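Local coordinates for dihydrodipicolinate reductase N-terminus domain-containing protein (Mycobacterium smegmatis, PDB 6IAQ) that probably catalyses, as a native NADP-dependent amine dehydrogenase, the asymmetric reductive amination of ketones, at residues 64-72 and 94-102; 218-229 and 251-262. All coordinates share one frame; numbering follows the deposited sequence.

Interaction 1 (64-72 and 94-102); sequences DDAAEVLEQ and RICAEHGVN
The imidazole of H99 carries L70 CB over one face, 4.1 Å from its CG, while E71 meets its edge: E71 CG lies in the ring plane and E71 OE2 close to it. H99 NE2 donates to E71 OE2 at 2.7 Å in a nearly straight bond. The bond comes to the anti side of the carboxylate, somewhat out of its plane, which stands 33° from the ring. The second ring nitrogen, H99 ND1, donates to I95 O at 2.6 Å, in the plane of that carbonyl. Both ring nitrogens are thus donors, which would favour a protonated imidazolium beside the glutamate, and the two bonds fix the ring's rotation. A67 CB adds a contact of 3.9 Å to H99 CE1.

Deeper in the contact, L70 sends CD1 toward the other helix, CG being anti to its own carbonyl carbon (chi1 -67°). L70 CD1 rests 3.8 Å from I95 O and 4.0 Å from V101 CG2, with C96 beside it. I95 CG2 closes the N-terminal part of the contact against A66 CB at 3.9 Å. A Schellman motif with G100 as C-prime ends helix 86-98 and turns V101 back to L70; D65 N-caps helix 66-73 through E68 N.

Segments 66-72 and 94-98 of the two helices run 24° from parallel, on one side of the Rossmann-type sheet. A66, I95 and C96 pack on Y13 of strand 9-13, C96 and V101 also touch strand 77-80, and helix 118-130 packs beyond A97.

Interaction 2 (218-229 and 251-262); sequences TVKSITTATRPD and GFTDIDRIETEE
E259 O is gripped by two backbone donors, K220 N at 2.8 Å and S221 N at 3.2 Å, both arriving from the same face of its carbonyl plane. This is a classic beta bulge, which shifts the register by one residue in an otherwise regular antiparallel ladder. Beyond it, hydrogen-bonded pairs run from S221-E259 to R227-T253.

Along one face, threonines lie side by side with aspartates in the non-hydrogen-bonded pairs. T226 OG1 donates to D254 OD1 at 2.5 Å, on the anti side of the carboxylate, whereas T224 OG1 meets D256 OD1 at 2.8 Å from above its plane. R199 adds a salt bridge to D254 and a bond to T226 OG1, and T202 OG1 hydrogen-bonds D256 OD2. Near one end, D229 OD1 offers its syn lone pair to T253 OG1 at 2.7 Å; S271 binds the other oxygen of D229. At the other, T218 crosses E262 at about a right angle: E262 OE1 and OE2 are each met on their syn side, by T218 N (2.9 Å to E262 OE1) and T218 OG1 (2.7 Å to E262 OE2), a fork that E262 reaches by a turn about its CB-CG bond (chi2 84°).

Apolar packing is slight, V219 CG2 against I258 CG2 being one such touch. The pairing therefore rests on backbone bonds and hydroxyl-carboxylate pairs; the buried D254 and D256 have hydroxyl donors, and R199 probably helps keep D254 ionised.

From the N terminus, the chain first builds the dinucleotide-binding domain. Interaction 1 closes there: helix 86-98, following strand 77-80, comes back alongside helix 66-73, so that two successive helices that flank the parallel sheet are brought together, near the bound NADP. Only later, in the C-terminal domain, does interaction 2 open; it closes the excursion that includes the small hairpin 235-237/242-244 and joins 219-230, an edge strand of the mixed sheet within this chain, to 249-260. The two loops follow in series, neither nesting nor crossing. The centres of interactions 1 and 2 lie about 36 Å apart, on opposite sides of the chain's centre. The nearest atoms of interactions 1 and 2 are about 23 Å apart.

Interaction 1 (64-72 and 94-102)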
loop_
_atom_site.group_PDB
_atom_site.type_symbol
_atom_site.label_atom_id
_atom_site.label_comp_id
_atom_site.label_asym_id
_atom_site.label_seq_id
_atom_site.Cartn_x
_atom_site.Cartn_y
_atom_site.Cartn_z
ATOM N N ASP A 64 23.555 28.004 -14.159
ATOM C CA ASP A 64 22.367 28.813 -13.783
ATOM C C ASP A 64 21.434 28.911 -14.974
ATOM O O ASP A 64 20.489 29.675 -14.880
ATOM C CB ASP A 64 22.756 30.201 -13.272
ATOM C CG ASP A 64 23.603 31.003 -14.261
ATOM O OD1 ASP A 64 23.817 30.525 -15.392
ATOM O OD2 ASP A 64 24.112 32.069 -13.871
ATOM N N ASP A 65 21.656 28.114 -16.019
ATOM C CA ASP A 65 20.916 28.237 -17.298
ATOM C C ASP A 65 20.330 26.865 -17.654
ATOM O O ASP A 65 21.057 26.066 -18.302
ATOM C CB ASP A 65 21.843 28.786 -18.385
ATOM C CG ASP A 65 21.132 29.225 -19.645
ATOM O OD1 ASP A 65 20.005 28.713 -19.920
ATOM O OD2 ASP A 65 21.738 30.056 -20.370
ATOM N N ALA A 66 19.085 26.609 -17.248
ATOM C CA ALA A 66 18.427 25.286 -17.418
ATOM C C ALA A 66 18.404 24.876 -18.909
ATOM O O ALA A 66 18.771 23.720 -19.229
ATOM C CB ALA A 66 17.032 25.312 -16.825
ATOM N N ALA A 67 17.926 25.762 -19.777
ATOM C CA ALA A 67 17.763 25.480 -21.233
ATOM C C ALA A 67 19.135 25.101 -21.815
ATOM O O ALA A 67 19.231 24.100 -22.541
ATOM C CB ALA A 67 17.139 26.649 -21.927
ATOM N N GLU A 68 20.188 25.813 -21.434
ATOM C CA GLU A 68 21.567 25.562 -21.927
ATOM C C GLU A 68 22.023 24.169 -21.470
ATOM O O GLU A 68 22.609 23.419 -22.282
ATOM C CB GLU A 68 22.506 26.674 -21.468
ATOM C CG GLU A 68 23.927 26.504 -21.961
ATOM C CD GLU A 68 24.764 27.765 -21.856
ATOM O OE1 GLU A 68 25.190 28.091 -20.733
ATOM O OE2 GLU A 68 24.950 28.440 -22.895
ATOM N N VAL A 69 21.782 23.815 -20.212
ATOM C CA VAL A 69 22.189 22.481 -19.682
ATOM C C VAL A 69 21.453 21.387 -20.475
ATOM O O VAL A 69 22.106 20.389 -20.836
ATOM C CB VAL A 69 21.929 22.368 -18.177
ATOM C CG1 VAL A 69 22.082 20.948 -17.668
ATOM C CG2 VAL A 69 22.843 23.292 -17.417
ATOM N N LEU A 70 20.153 21.552 -20.740
ATOM C CA LEU A 70 19.365 20.506 -21.437
ATOM C C LEU A 70 19.832 20.397 -22.899
ATOM O O LEU A 70 19.952 19.265 -23.398
ATOM C CB LEU A 70 17.875 20.841 -21.335
ATOM C CG LEU A 70 17.262 20.764 -19.931
ATOM C CD1 LEU A 70 15.748 20.725 -19.991
ATOM C CD2 LEU A 70 17.763 19.582 -19.120
ATOM N N GLU A 71 20.078 21.528 -23.565
ATOM C CA GLU A 71 20.551 21.576 -24.975
ATOM C C GLU A 71 21.934 20.917 -25.040
ATOM O O GLU A 71 22.190 20.181 -26.004
ATOM C CB GLU A 71 20.503 23.009 -25.507
ATOM C CG GLU A 71 19.060 23.477 -25.726
ATOM C CD GLU A 71 18.826 24.979 -25.800
ATOM O OE1 GLU A 71 19.829 25.727 -25.863
ATOM O OE2 GLU A 71 17.641 25.408 -25.802
ATOM N N GLN A 72 22.783 21.126 -24.039
ATOM C CA GLN A 72 24.171 20.595 -24.023
ATOM C C GLN A 72 24.191 19.083 -23.687
ATOM O O GLN A 72 25.120 18.403 -24.172
ATOM C CB GLN A 72 25.038 21.412 -23.064
ATOM C CG GLN A 72 25.398 22.784 -23.623
ATOM C CD GLN A 72 26.235 23.598 -22.660
ATOM O OE1 GLN A 72 26.606 23.151 -21.568
ATOM N NE2 GLN A 72 26.440 24.856 -23.013
ATOM N N ARG A 94 8.072 23.875 -18.211
ATOM C CA ARG A 94 8.040 24.311 -19.639
ATOM C C ARG A 94 9.397 24.015 -20.298
ATOM O O ARG A 94 9.429 23.439 -21.405
ATOM C CB ARG A 94 7.708 25.789 -19.807
ATOM C CG ARG A 94 6.321 26.155 -19.287
ATOM C CD ARG A 94 5.468 27.153 -20.059
ATOM N NE ARG A 94 5.338 28.382 -19.302
ATOM C CZ ARG A 94 4.196 28.993 -18.972
ATOM N NH1 ARG A 94 3.018 28.504 -19.324
ATOM N NH2 ARG A 94 4.238 30.064 -18.207
ATOM N N ILE A 95 10.490 24.403 -19.642
ATOM C CA ILE A 95 11.863 24.205 -20.169
ATOM C C ILE A 95 12.097 22.689 -20.391
ATOM O O ILE A 95 12.659 22.293 -21.462
ATOM C CB ILE A 95 12.889 24.874 -19.229
ATOM C CG1 ILE A 95 12.782 26.403 -19.289
ATOM C CG2 ILE A 95 14.315 24.379 -19.490
ATOM C CD1 ILE A 95 13.490 27.121 -18.161
ATOM N N CYS A 96 11.679 21.828 -19.457
ATOM C CA CYS A 96 11.885 20.358 -19.581
ATOM C C CYS A 96 11.076 19.818 -20.770
ATOM O O CYS A 96 11.668 19.142 -21.664
ATOM C CB CYS A 96 11.524 19.643 -18.285
ATOM S SG CYS A 96 12.753 19.957 -16.999
ATOM N N ALA A 97 9.783 20.130 -20.804
ATOM C CA ALA A 97 8.838 19.608 -21.810
ATOM C C ALA A 97 9.212 20.138 -23.206
ATOM O O ALA A 97 9.149 19.342 -24.178
ATOM C CB ALA A 97 7.436 20.003 -21.423
ATOM N N GLU A 98 9.595 21.424 -23.318
ATOM C CA GLU A 98 10.025 22.032 -24.604
ATOM C C GLU A 98 11.161 21.210 -25.217
ATOM O O GLU A 98 11.175 21.009 -26.438
ATOM C CB GLU A 98 10.520 23.469 -24.434
ATOM C CG GLU A 98 10.187 24.316 -25.659
ATOM C CD GLU A 98 8.858 25.028 -25.508
ATOM O OE1 GLU A 98 8.611 25.506 -24.391
ATOM O OE2 GLU A 98 8.085 25.093 -26.479
ATOM N N HIS A 99 12.088 20.755 -24.389
ATOM C CA HIS A 99 13.317 20.034 -24.801
ATOM C C HIS A 99 13.081 18.517 -24.874
ATOM O O HIS A 99 14.060 17.793 -25.034
ATOM C CB HIS A 99 14.469 20.414 -23.874
ATOM C CG HIS A 99 14.920 21.824 -24.029
ATOM N ND1 HIS A 99 14.247 22.904 -23.466
ATOM C CD2 HIS A 99 15.989 22.342 -24.678
ATOM C CE1 HIS A 99 14.895 24.026 -23.759
ATOM N NE2 HIS A 99 15.977 23.701 -24.481
ATOM N N GLY A 100 11.832 18.057 -24.787
ATOM C CA GLY A 100 11.486 16.622 -24.737
ATOM C C GLY A 100 12.132 15.884 -23.581
ATOM O O GLY A 100 12.353 14.652 -23.700
ATOM N N VAL A 101 12.409 16.561 -22.463
ATOM C CA VAL A 101 13.116 15.931 -21.311
ATOM C C VAL A 101 12.064 15.495 -20.280
ATOM O O VAL A 101 11.225 16.343 -19.847
ATOM C CB VAL A 101 14.181 16.872 -20.713
ATOM C CG1 VAL A 101 14.717 16.343 -19.402
ATOM C CG2 VAL A 101 15.336 17.116 -21.690
ATOM N N ASN A 102 12.073 14.200 -19.936
ATOM C CA ASN A 102 11.209 13.639 -18.859
ATOM C C ASN A 102 11.543 14.384 -17.563
ATOM O O ASN A 102 12.740 14.700 -17.339
ATOM C CB ASN A 102 11.449 12.152 -18.647
ATOM C CG ASN A 102 11.151 11.315 -19.883
ATOM O OD1 ASN A 102 10.034 11.338 -20.393
ATOM N ND2 ASN A 102 12.140 10.569 -20.354
#

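Interaction 2 (218-229 and 251-262)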
loop_
_atom_site.group_PDB
_atom_site.type_symbol
_atom_site.label_atom_id
_atom_site.label_comp_id
_atom_site.label_asym_id
_atom_site.label_seq_id
_atom_site.Cartn_x
_atom_site.Cartn_y
_atom_site.Cartn_z
ATOM N N THR A 218 -17.366 11.619 -7.377
ATOM C CA THR A 218 -17.825 12.932 -7.897
ATOM C C THR A 218 -17.834 13.935 -6.759
ATOM O O THR A 218 -18.547 13.691 -5.761
ATOM C CB THR A 218 -19.244 12.866 -8.489
ATOM O OG1 THR A 218 -19.347 11.669 -9.257
ATOM C CG2 THR A 218 -19.568 14.065 -9.353
ATOM N N VAL A 219 -17.114 15.046 -6.927
ATOM C CA VAL A 219 -17.065 16.091 -5.873
ATOM C C VAL A 219 -18.482 16.644 -5.698
ATOM O O VAL A 219 -19.131 16.947 -6.707
ATOM C CB VAL A 219 -16.040 17.188 -6.203
ATOM C CG1 VAL A 219 -16.072 18.287 -5.181
ATOM C CG2 VAL A 219 -14.632 16.628 -6.322
ATOM N N LYS A 220 -18.952 16.718 -4.456
ATOM C CA LYS A 220 -20.202 17.410 -4.066
ATOM C C LYS A 220 -19.826 18.739 -3.429
ATOM O O LYS A 220 -20.482 19.727 -3.725
ATOM C CB LYS A 220 -21.005 16.554 -3.082
ATOM C CG LYS A 220 -22.242 17.210 -2.489
ATOM C CD LYS A 220 -23.048 16.241 -1.661
ATOM C CE LYS A 220 -24.357 16.821 -1.173
ATOM N NZ LYS A 220 -24.529 16.622 0.291
ATOM N N SER A 221 -18.804 18.754 -2.574
ATOM C CA SER A 221 -18.447 19.935 -1.754
ATOM C C SER A 221 -16.949 19.899 -1.417
ATOM O O SER A 221 -16.453 18.801 -1.083
ATOM C CB SER A 221 -19.310 19.964 -0.522
ATOM O OG SER A 221 -18.609 20.526 0.571
ATOM N N ILE A 222 -16.270 21.046 -1.499
ATOM C CA ILE A 222 -14.849 21.212 -1.081
ATOM C C ILE A 222 -14.797 22.337 -0.045
ATOM O O ILE A 222 -15.253 23.451 -0.360
ATOM C CB ILE A 222 -13.925 21.508 -2.283
ATOM C CG1 ILE A 222 -14.107 20.480 -3.401
ATOM C CG2 ILE A 222 -12.474 21.605 -1.820
ATOM C CD1 ILE A 222 -13.198 20.654 -4.587
ATOM N N THR A 223 -14.228 22.069 1.130
ATOM C CA THR A 223 -13.958 23.076 2.189
ATOM C C THR A 223 -12.513 22.971 2.664
ATOM O O THR A 223 -11.863 21.946 2.416
ATOM C CB THR A 223 -14.939 22.934 3.359
ATOM O OG1 THR A 223 -14.979 21.553 3.733
ATOM C CG2 THR A 223 -16.316 23.450 2.993
ATOM N N THR A 224 -12.024 24.025 3.315
ATOM C CA THR A 224 -10.604 24.192 3.696
ATOM C C THR A 224 -10.511 25.239 4.791
ATOM O O THR A 224 -11.344 26.144 4.793
ATOM C CB THR A 224 -9.736 24.593 2.491
ATOM O OG1 THR A 224 -8.386 24.535 2.943
ATOM C CG2 THR A 224 -10.056 25.978 1.950
ATOM N N ALA A 225 -9.526 25.119 5.667
ATOM C CA ALA A 225 -9.203 26.123 6.698
ATOM C C ALA A 225 -7.736 25.964 7.090
ATOM O O ALA A 225 -7.185 24.841 6.975
ATOM C CB ALA A 225 -10.109 25.988 7.895
ATOM N N THR A 226 -7.122 27.059 7.505
ATOM C CA THR A 226 -5.701 27.123 7.876
ATOM C C THR A 226 -5.572 27.989 9.115
ATOM O O THR A 226 -6.257 29.020 9.176
ATOM C CB THR A 226 -4.848 27.681 6.736
ATOM O OG1 THR A 226 -5.010 26.779 5.645
ATOM C CG2 THR A 226 -3.394 27.848 7.128
ATOM N N ARG A 227 -4.727 27.577 10.052
ATOM C CA ARG A 227 -4.365 28.390 11.228
ATOM C C ARG A 227 -2.848 28.357 11.364
ATOM O O ARG A 227 -2.186 27.381 10.989
ATOM C CB ARG A 227 -5.084 27.853 12.469
ATOM C CG ARG A 227 -4.679 26.448 12.871
ATOM C CD ARG A 227 -4.858 26.228 14.361
ATOM N NE ARG A 227 -4.192 25.035 14.865
ATOM C CZ ARG A 227 -4.671 23.794 14.773
ATOM N NH1 ARG A 227 -5.802 23.534 14.129
ATOM N NH2 ARG A 227 -3.994 22.793 15.315
ATOM N N PRO A 228 -2.244 29.437 11.893
ATOM C CA PRO A 228 -0.807 29.466 12.093
ATOM C C PRO A 228 -0.440 28.542 13.260
ATOM O O PRO A 228 -1.266 28.341 14.150
ATOM C CB PRO A 228 -0.533 30.928 12.439
ATOM C CG PRO A 228 -1.835 31.375 13.119
ATOM C CD PRO A 228 -2.911 30.686 12.321
ATOM N N ASP A 229 0.766 27.980 13.190
ATOM C CA ASP A 229 1.403 27.295 14.332
ATOM C C ASP A 229 2.293 28.338 14.998
ATOM O O ASP A 229 3.030 29.052 14.275
ATOM C CB ASP A 229 2.145 26.029 13.888
ATOM C CG ASP A 229 1.255 25.003 13.200
ATOM O OD1 ASP A 229 0.081 24.931 13.524
ATOM O OD2 ASP A 229 1.764 24.283 12.328
ATOM N N GLY A 251 5.010 28.018 11.344
ATOM C CA GLY A 251 4.438 27.158 10.316
ATOM C C GLY A 251 2.955 27.289 10.310
ATOM O O GLY A 251 2.439 28.277 10.848
ATOM N N PHE A 252 2.269 26.310 9.747
ATOM C CA PHE A 252 0.796 26.333 9.767
ATOM C C PHE A 252 0.241 24.924 9.623
ATOM O O PHE A 252 0.938 24.006 9.146
ATOM C CB PHE A 252 0.213 27.288 8.711
ATOM C CG PHE A 252 0.527 26.983 7.266
ATOM C CD1 PHE A 252 -0.163 26.004 6.567
ATOM C CD2 PHE A 252 1.438 27.760 6.569
ATOM C CE1 PHE A 252 0.117 25.745 5.231
ATOM C CE2 PHE A 252 1.720 27.492 5.239
ATOM C CZ PHE A 252 1.048 26.499 4.573
ATOM N N THR A 253 -1.037 24.832 9.978
ATOM C CA THR A 253 -1.859 23.614 9.909
ATOM C C THR A 253 -3.038 23.894 8.980
ATOM O O THR A 253 -3.744 24.876 9.213
ATOM C CB THR A 253 -2.283 23.160 11.318
ATOM O OG1 THR A 253 -1.096 22.929 12.088
ATOM C CG2 THR A 253 -3.200 21.952 11.246
ATOM N N ASP A 254 -3.212 23.063 7.970
ATOM C CA ASP A 254 -4.366 23.072 7.051
ATOM C C ASP A 254 -5.293 21.924 7.429
ATOM O O ASP A 254 -4.791 20.889 7.825
ATOM C CB ASP A 254 -3.978 22.874 5.580
ATOM C CG ASP A 254 -3.009 23.880 4.995
ATOM O OD1 ASP A 254 -3.185 25.090 5.241
ATOM O OD2 ASP A 254 -2.071 23.429 4.283
ATOM N N ILE A 255 -6.578 22.071 7.159
ATOM C CA ILE A 255 -7.581 20.977 7.128
ATOM C C ILE A 255 -8.386 21.142 5.845
ATOM O O ILE A 255 -8.846 22.251 5.569
ATOM C CB ILE A 255 -8.447 20.937 8.404
ATOM C CG1 ILE A 255 -9.427 19.765 8.364
ATOM C CG2 ILE A 255 -9.150 22.248 8.635
ATOM C CD1 ILE A 255 -9.849 19.290 9.749
ATOM N N ASP A 256 -8.410 20.100 5.038
ATOM C CA ASP A 256 -9.103 20.029 3.741
ATOM C C ASP A 256 -10.138 18.921 3.826
ATOM O O ASP A 256 -9.868 17.889 4.467
ATOM C CB ASP A 256 -8.114 19.803 2.594
ATOM C CG ASP A 256 -7.292 21.047 2.354
ATOM O OD1 ASP A 256 -7.886 22.039 1.841
ATOM O OD2 ASP A 256 -6.117 21.054 2.763
ATOM N N ARG A 257 -11.270 19.134 3.173
ATOM C CA ARG A 257 -12.417 18.201 3.200
ATOM C C ARG A 257 -13.093 18.193 1.844
ATOM O O ARG A 257 -13.378 19.285 1.303
ATOM C CB ARG A 257 -13.400 18.646 4.280
ATOM C CG ARG A 257 -14.651 17.789 4.400
ATOM C CD ARG A 257 -15.534 18.456 5.436
ATOM N NE ARG A 257 -16.114 17.495 6.344
ATOM C CZ ARG A 257 -17.284 16.891 6.166
ATOM N NH1 ARG A 257 -18.035 17.162 5.114
ATOM N NH2 ARG A 257 -17.714 16.018 7.058
ATOM N N ILE A 258 -13.325 16.999 1.314
ATOM C CA ILE A 258 -14.100 16.797 0.068
ATOM C C ILE A 258 -15.215 15.800 0.363
ATOM O O ILE A 258 -14.906 14.652 0.750
ATOM C CB ILE A 258 -13.192 16.342 -1.079
ATOM C CG1 ILE A 258 -12.075 17.364 -1.340
ATOM C CG2 ILE A 258 -14.036 16.053 -2.313
ATOM C CD1 ILE A 258 -11.216 17.035 -2.544
ATOM N N GLU A 259 -16.462 16.237 0.183
ATOM C CA GLU A 259 -17.646 15.342 0.177
ATOM C C GLU A 259 -17.898 14.899 -1.252
ATOM O O GLU A 259 -17.785 15.742 -2.154
ATOM C CB GLU A 259 -18.870 16.055 0.722
ATOM C CG GLU A 259 -18.622 16.670 2.069
ATOM C CD GLU A 259 -19.881 17.271 2.679
ATOM O OE1 GLU A 259 -20.974 17.095 2.085
ATOM O OE2 GLU A 259 -19.755 17.933 3.726
ATOM N N THR A 260 -18.213 13.629 -1.443
ATOM C CA THR A 260 -18.558 13.085 -2.772
ATOM C C THR A 260 -20.074 12.931 -2.868
ATOM O O THR A 260 -20.727 12.749 -1.816
ATOM C CB THR A 260 -17.815 11.770 -3.022
ATOM O OG1 THR A 260 -18.296 10.796 -2.091
ATOM C CG2 THR A 260 -16.317 11.948 -2.903
ATOM N N GLU A 261 -20.601 12.980 -4.093
ATOM C CA GLU A 261 -22.035 12.702 -4.350
ATOM C C GLU A 261 -22.330 11.275 -3.865
ATOM O O GLU A 261 -23.369 11.074 -3.245
ATOM C CB GLU A 261 -22.377 12.925 -5.828
ATOM C CG GLU A 261 -22.269 14.374 -6.289
ATOM C CD GLU A 261 -23.216 15.391 -5.636
ATOM O OE1 GLU A 261 -23.964 15.040 -4.664
ATOM O OE2 GLU A 261 -23.190 16.573 -6.075
ATOM N N GLU A 262 -21.403 10.338 -4.066
ATOM C CA GLU A 262 -21.630 8.891 -3.825
ATOM C C GLU A 262 -21.653 8.555 -2.324
ATOM O O GLU A 262 -22.045 7.421 -2.005
ATOM C CB GLU A 262 -20.582 8.059 -4.559
ATOM C CG GLU A 262 -20.647 8.171 -6.069
ATOM C CD GLU A 262 -19.914 9.356 -6.684
ATOM O OE1 GLU A 262 -19.429 10.234 -5.930
ATOM O OE2 GLU A 262 -19.822 9.410 -7.916
HETATM O O HOH W 1 -16.671 19.642 2.115
HETATM O O HOH W 2 -9.790 21.616 0.269
#